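Long-range contact in glycerol trinitrate reductase (Agrobacterium tumefaciens, PDB 5EPD), which probably acts as an FMN-dependent oxidoreductase of the Old Yellow Enzyme family, reducing glycerol trinitrate: residues S261-K273 / P297-R309. Sequence-based numbering, arbitrary orientation.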
# COMPACT_ATOMS: atom_id res chain seq x y z
N SER A 261 -2.10 11.91 19.41
CA SER A 261 -1.72 13.11 20.20
C SER A 261 -0.57 13.95 19.70
O SER A 261 -0.59 15.16 19.87
CB SER A 261 -1.35 12.71 21.64
OG SER A 261 -2.42 12.05 22.27
N ASP A 262 0.47 13.32 19.14
CA ASP A 262 1.64 14.07 18.64
C ASP A 262 2.31 13.32 17.49
O ASP A 262 3.28 12.57 17.68
CB ASP A 262 2.62 14.38 19.78
CG ASP A 262 3.82 15.19 19.32
OD1 ASP A 262 3.97 15.41 18.09
OD2 ASP A 262 4.63 15.60 20.19
N PRO A 263 1.79 13.49 16.27
CA PRO A 263 2.31 12.67 15.18
C PRO A 263 3.71 13.10 14.74
O PRO A 263 4.49 12.27 14.23
CB PRO A 263 1.28 12.87 14.06
CG PRO A 263 0.51 14.11 14.43
CD PRO A 263 0.51 14.14 15.93
N GLN A 264 4.03 14.37 14.94
CA GLN A 264 5.34 14.86 14.57
C GLN A 264 6.47 14.10 15.32
O GLN A 264 7.40 13.56 14.70
CB GLN A 264 5.45 16.37 14.83
CG GLN A 264 6.65 17.00 14.15
CD GLN A 264 6.52 17.04 12.62
OE1 GLN A 264 5.66 17.75 12.10
NE2 GLN A 264 7.37 16.30 11.91
N THR A 265 6.38 14.05 16.65
CA THR A 265 7.33 13.29 17.46
C THR A 265 7.33 11.83 17.04
O THR A 265 8.39 11.21 16.87
CB THR A 265 6.97 13.38 18.97
OG1 THR A 265 6.89 14.76 19.36
CG2 THR A 265 8.01 12.66 19.82
N GLN A 266 6.13 11.29 16.87
CA GLN A 266 5.95 9.87 16.54
C GLN A 266 6.65 9.54 15.23
O GLN A 266 7.34 8.50 15.14
CB GLN A 266 4.46 9.52 16.46
CG GLN A 266 4.16 8.03 16.32
CD GLN A 266 4.63 7.18 17.49
OE1 GLN A 266 4.03 7.22 18.59
NE2 GLN A 266 5.69 6.40 17.27
N TYR A 267 6.47 10.41 14.22
CA TYR A 267 6.90 10.06 12.84
C TYR A 267 8.30 10.57 12.48
O TYR A 267 8.93 10.02 11.58
CB TYR A 267 5.84 10.44 11.79
CG TYR A 267 4.72 9.42 11.74
CD1 TYR A 267 3.65 9.49 12.63
CD2 TYR A 267 4.75 8.35 10.84
CE1 TYR A 267 2.65 8.53 12.64
CE2 TYR A 267 3.75 7.38 10.84
CZ TYR A 267 2.70 7.48 11.74
OH TYR A 267 1.70 6.55 11.77
N ASP A 268 8.78 11.59 13.20
CA ASP A 268 10.21 11.94 13.18
C ASP A 268 11.04 10.76 13.70
O ASP A 268 12.08 10.41 13.10
CB ASP A 268 10.51 13.15 14.07
CG ASP A 268 10.02 14.44 13.49
OD1 ASP A 268 9.67 14.50 12.29
OD2 ASP A 268 9.99 15.42 14.25
N TYR A 269 10.58 10.18 14.81
CA TYR A 269 11.21 8.98 15.38
C TYR A 269 11.25 7.80 14.39
O TYR A 269 12.32 7.25 14.08
CB TYR A 269 10.51 8.53 16.67
CG TYR A 269 11.17 7.28 17.24
CD1 TYR A 269 12.38 7.37 17.93
CD2 TYR A 269 10.62 6.00 17.04
CE1 TYR A 269 13.02 6.24 18.43
CE2 TYR A 269 11.25 4.86 17.54
CZ TYR A 269 12.45 4.98 18.24
OH TYR A 269 13.12 3.88 18.77
N ILE A 270 10.05 7.43 13.91
CA ILE A 270 9.88 6.33 12.94
C ILE A 270 10.74 6.53 11.69
O ILE A 270 11.40 5.60 11.24
CB ILE A 270 8.39 6.12 12.56
CG1 ILE A 270 7.67 5.36 13.68
CG2 ILE A 270 8.24 5.32 11.25
CD1 ILE A 270 6.19 5.65 13.79
N VAL A 271 10.75 7.74 11.13
CA VAL A 271 11.56 7.96 9.90
C VAL A 271 13.07 7.94 10.20
O VAL A 271 13.82 7.41 9.41
CB VAL A 271 11.13 9.21 9.10
CG1 VAL A 271 12.12 9.56 7.98
CG2 VAL A 271 9.74 8.98 8.50
N ASP A 272 13.49 8.48 11.34
CA ASP A 272 14.89 8.31 11.78
C ASP A 272 15.29 6.83 11.78
O ASP A 272 16.32 6.43 11.24
CB ASP A 272 15.10 8.84 13.21
CG ASP A 272 15.12 10.36 13.29
OD1 ASP A 272 15.48 11.01 12.28
OD2 ASP A 272 14.76 10.88 14.39
N LYS A 273 14.47 6.03 12.43
CA LYS A 273 14.72 4.60 12.52
C LYS A 273 14.63 3.88 11.16
O LYS A 273 15.40 2.94 10.88
CB LYS A 273 13.75 4.00 13.52
CG LYS A 273 14.12 4.37 14.95
CD LYS A 273 15.26 3.48 15.44
CE LYS A 273 15.59 3.70 16.90
NZ LYS A 273 16.79 4.58 17.07
N PRO A 297 -1.09 21.53 12.03
CA PRO A 297 -0.25 21.64 10.84
C PRO A 297 1.03 20.77 10.91
O PRO A 297 1.88 21.00 11.78
CB PRO A 297 0.10 23.14 10.82
CG PRO A 297 0.11 23.55 12.27
CD PRO A 297 -0.88 22.65 12.98
N PHE A 298 1.18 19.81 9.99
CA PHE A 298 2.29 18.83 10.01
C PHE A 298 3.50 19.26 9.17
O PHE A 298 3.35 19.88 8.12
CB PHE A 298 1.78 17.46 9.52
CG PHE A 298 2.75 16.32 9.77
CD1 PHE A 298 2.74 15.62 10.98
CD2 PHE A 298 3.69 15.94 8.80
CE1 PHE A 298 3.64 14.58 11.21
CE2 PHE A 298 4.59 14.91 9.03
CZ PHE A 298 4.57 14.23 10.24
N ASP A 299 4.71 18.89 9.62
CA ASP A 299 5.97 19.21 8.90
C ASP A 299 6.56 18.00 8.17
O ASP A 299 7.31 17.22 8.76
CB ASP A 299 7.05 19.77 9.85
CG ASP A 299 8.36 20.15 9.12
OD1 ASP A 299 8.48 19.91 7.91
OD2 ASP A 299 9.28 20.69 9.76
N TYR A 300 6.25 17.88 6.88
CA TYR A 300 6.76 16.78 6.07
C TYR A 300 8.23 16.97 5.72
O TYR A 300 8.95 15.99 5.46
CB TYR A 300 5.91 16.60 4.80
CG TYR A 300 4.47 16.20 5.09
CD1 TYR A 300 4.10 14.87 5.34
CD2 TYR A 300 3.47 17.17 5.15
CE1 TYR A 300 2.80 14.53 5.65
CE2 TYR A 300 2.16 16.84 5.44
CZ TYR A 300 1.83 15.52 5.69
OH TYR A 300 0.51 15.24 5.98
N GLY A 301 8.68 18.23 5.72
CA GLY A 301 10.07 18.57 5.45
C GLY A 301 11.01 17.93 6.46
O GLY A 301 12.14 17.55 6.11
N SER A 302 10.52 17.80 7.71
CA SER A 302 11.25 17.08 8.75
C SER A 302 11.52 15.66 8.30
O SER A 302 12.66 15.21 8.36
CB SER A 302 10.45 17.08 10.07
OG SER A 302 11.09 16.30 11.09
N LEU A 303 10.47 14.97 7.84
CA LEU A 303 10.56 13.55 7.44
C LEU A 303 11.45 13.39 6.23
O LEU A 303 12.32 12.48 6.16
CB LEU A 303 9.18 12.96 7.12
CG LEU A 303 8.08 13.03 8.20
CD1 LEU A 303 6.89 12.21 7.76
CD2 LEU A 303 8.59 12.58 9.56
N ARG A 304 11.20 14.26 5.25
CA ARG A 304 12.05 14.42 4.08
C ARG A 304 13.54 14.61 4.42
O ARG A 304 14.41 13.98 3.82
CB ARG A 304 11.53 15.60 3.26
CG ARG A 304 12.36 15.96 2.05
CD ARG A 304 12.68 14.73 1.22
NE ARG A 304 12.85 15.06 -0.19
CZ ARG A 304 13.43 14.26 -1.08
NH1 ARG A 304 13.94 13.08 -0.71
NH2 ARG A 304 13.52 14.65 -2.35
N ARG A 305 13.82 15.49 5.39
CA ARG A 305 15.19 15.70 5.83
C ARG A 305 15.79 14.45 6.48
O ARG A 305 16.93 14.08 6.21
CB ARG A 305 15.24 16.87 6.80
CG ARG A 305 15.48 18.20 6.11
CD ARG A 305 15.52 19.35 7.09
NE ARG A 305 14.33 20.18 6.93
CZ ARG A 305 13.35 20.31 7.83
NH1 ARG A 305 12.31 21.10 7.53
NH2 ARG A 305 13.39 19.69 9.01
N ARG A 306 15.02 13.79 7.34
CA ARG A 306 15.49 12.64 8.10
C ARG A 306 15.77 11.44 7.24
O ARG A 306 16.59 10.60 7.60
CB ARG A 306 14.47 12.25 9.15
CG ARG A 306 14.38 13.27 10.24
CD ARG A 306 13.17 13.04 11.12
NE ARG A 306 12.92 14.23 11.93
CZ ARG A 306 13.64 14.58 12.99
NH1 ARG A 306 14.64 13.82 13.41
NH2 ARG A 306 13.34 15.68 13.64
N PHE A 307 15.05 11.32 6.13
CA PHE A 307 15.20 10.16 5.28
C PHE A 307 16.15 10.51 4.13
O PHE A 307 15.98 11.50 3.41
CB PHE A 307 13.83 9.63 4.80
CG PHE A 307 13.89 8.23 4.23
CD1 PHE A 307 13.97 7.11 5.07
CD2 PHE A 307 13.90 8.04 2.85
CE1 PHE A 307 14.05 5.84 4.54
CE2 PHE A 307 13.99 6.76 2.32
CZ PHE A 307 14.07 5.66 3.16
N SER A 308 17.16 9.67 3.96
CA SER A 308 18.27 9.98 3.08
C SER A 308 18.11 9.36 1.68
O SER A 308 18.90 9.64 0.79
CB SER A 308 19.56 9.48 3.75
OG SER A 308 19.73 8.08 3.56
N ARG A 309 17.12 8.49 1.49
CA ARG A 309 16.84 7.89 0.18
C ARG A 309 15.56 8.49 -0.43
O ARG A 309 15.19 9.62 -0.11
CB ARG A 309 16.71 6.37 0.36
CG ARG A 309 17.97 5.58 0.06
CD ARG A 309 18.94 5.56 1.22
NE ARG A 309 20.04 4.64 0.93
CZ ARG A 309 20.75 3.97 1.84
NH1 ARG A 309 20.48 4.05 3.15
NH2 ARG A 309 21.73 3.18 1.44
O HOH W 1 17.12 11.00 10.37
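Two successive outer helices of the TIM barrel meet here: part 263-273 of helix 263-276 runs nearly parallel (16°) to helix 300-306, and Gln264, Asp268 and Asp272 reach across to the latter's start and flank. Gln264, bent at chi2 (70°), turns its amide onto the backbone of Asp299, whose carboxylate caps the helix by accepting from Ser302 N. Gln264 OE1 accepts from Asp299 N (2.9 Å) in the carbonyl plane, and Gln264 NE2 donates to Asp299 O (3.3 Å). Glutamine suits this place because one amide both gives and takes; its OE1 also lies over the centre of the Phe298 ring. Gln264 NE2 also donates to Asp268 OD1, which Ser302 OG reaches from the opposite face (2.6 Å); the serine hydroxyl can still accept from Arg306 NE (2.9 Å). Arg306, its chain extended from CG to NE, lays one guanidinium face against Asp268 CB and can meet two carboxylates: Arg306 NH1 gives Asp272 OD1 a nearly straight bond (3.1 Å, 168°) on the syn lone pair, and Arg306 NE forms a salt bridge with Asp268 OD1 (3.3 Å). Toward the barrel, branched Val271 sets CG2 against Leu303 CD2 (3.9 Å) and CG1 against Phe307 CB (3.6 Å). Val271 and Phe307 both touch Ile282 of strand 281-284, the barrel strand between the two helices in sequence.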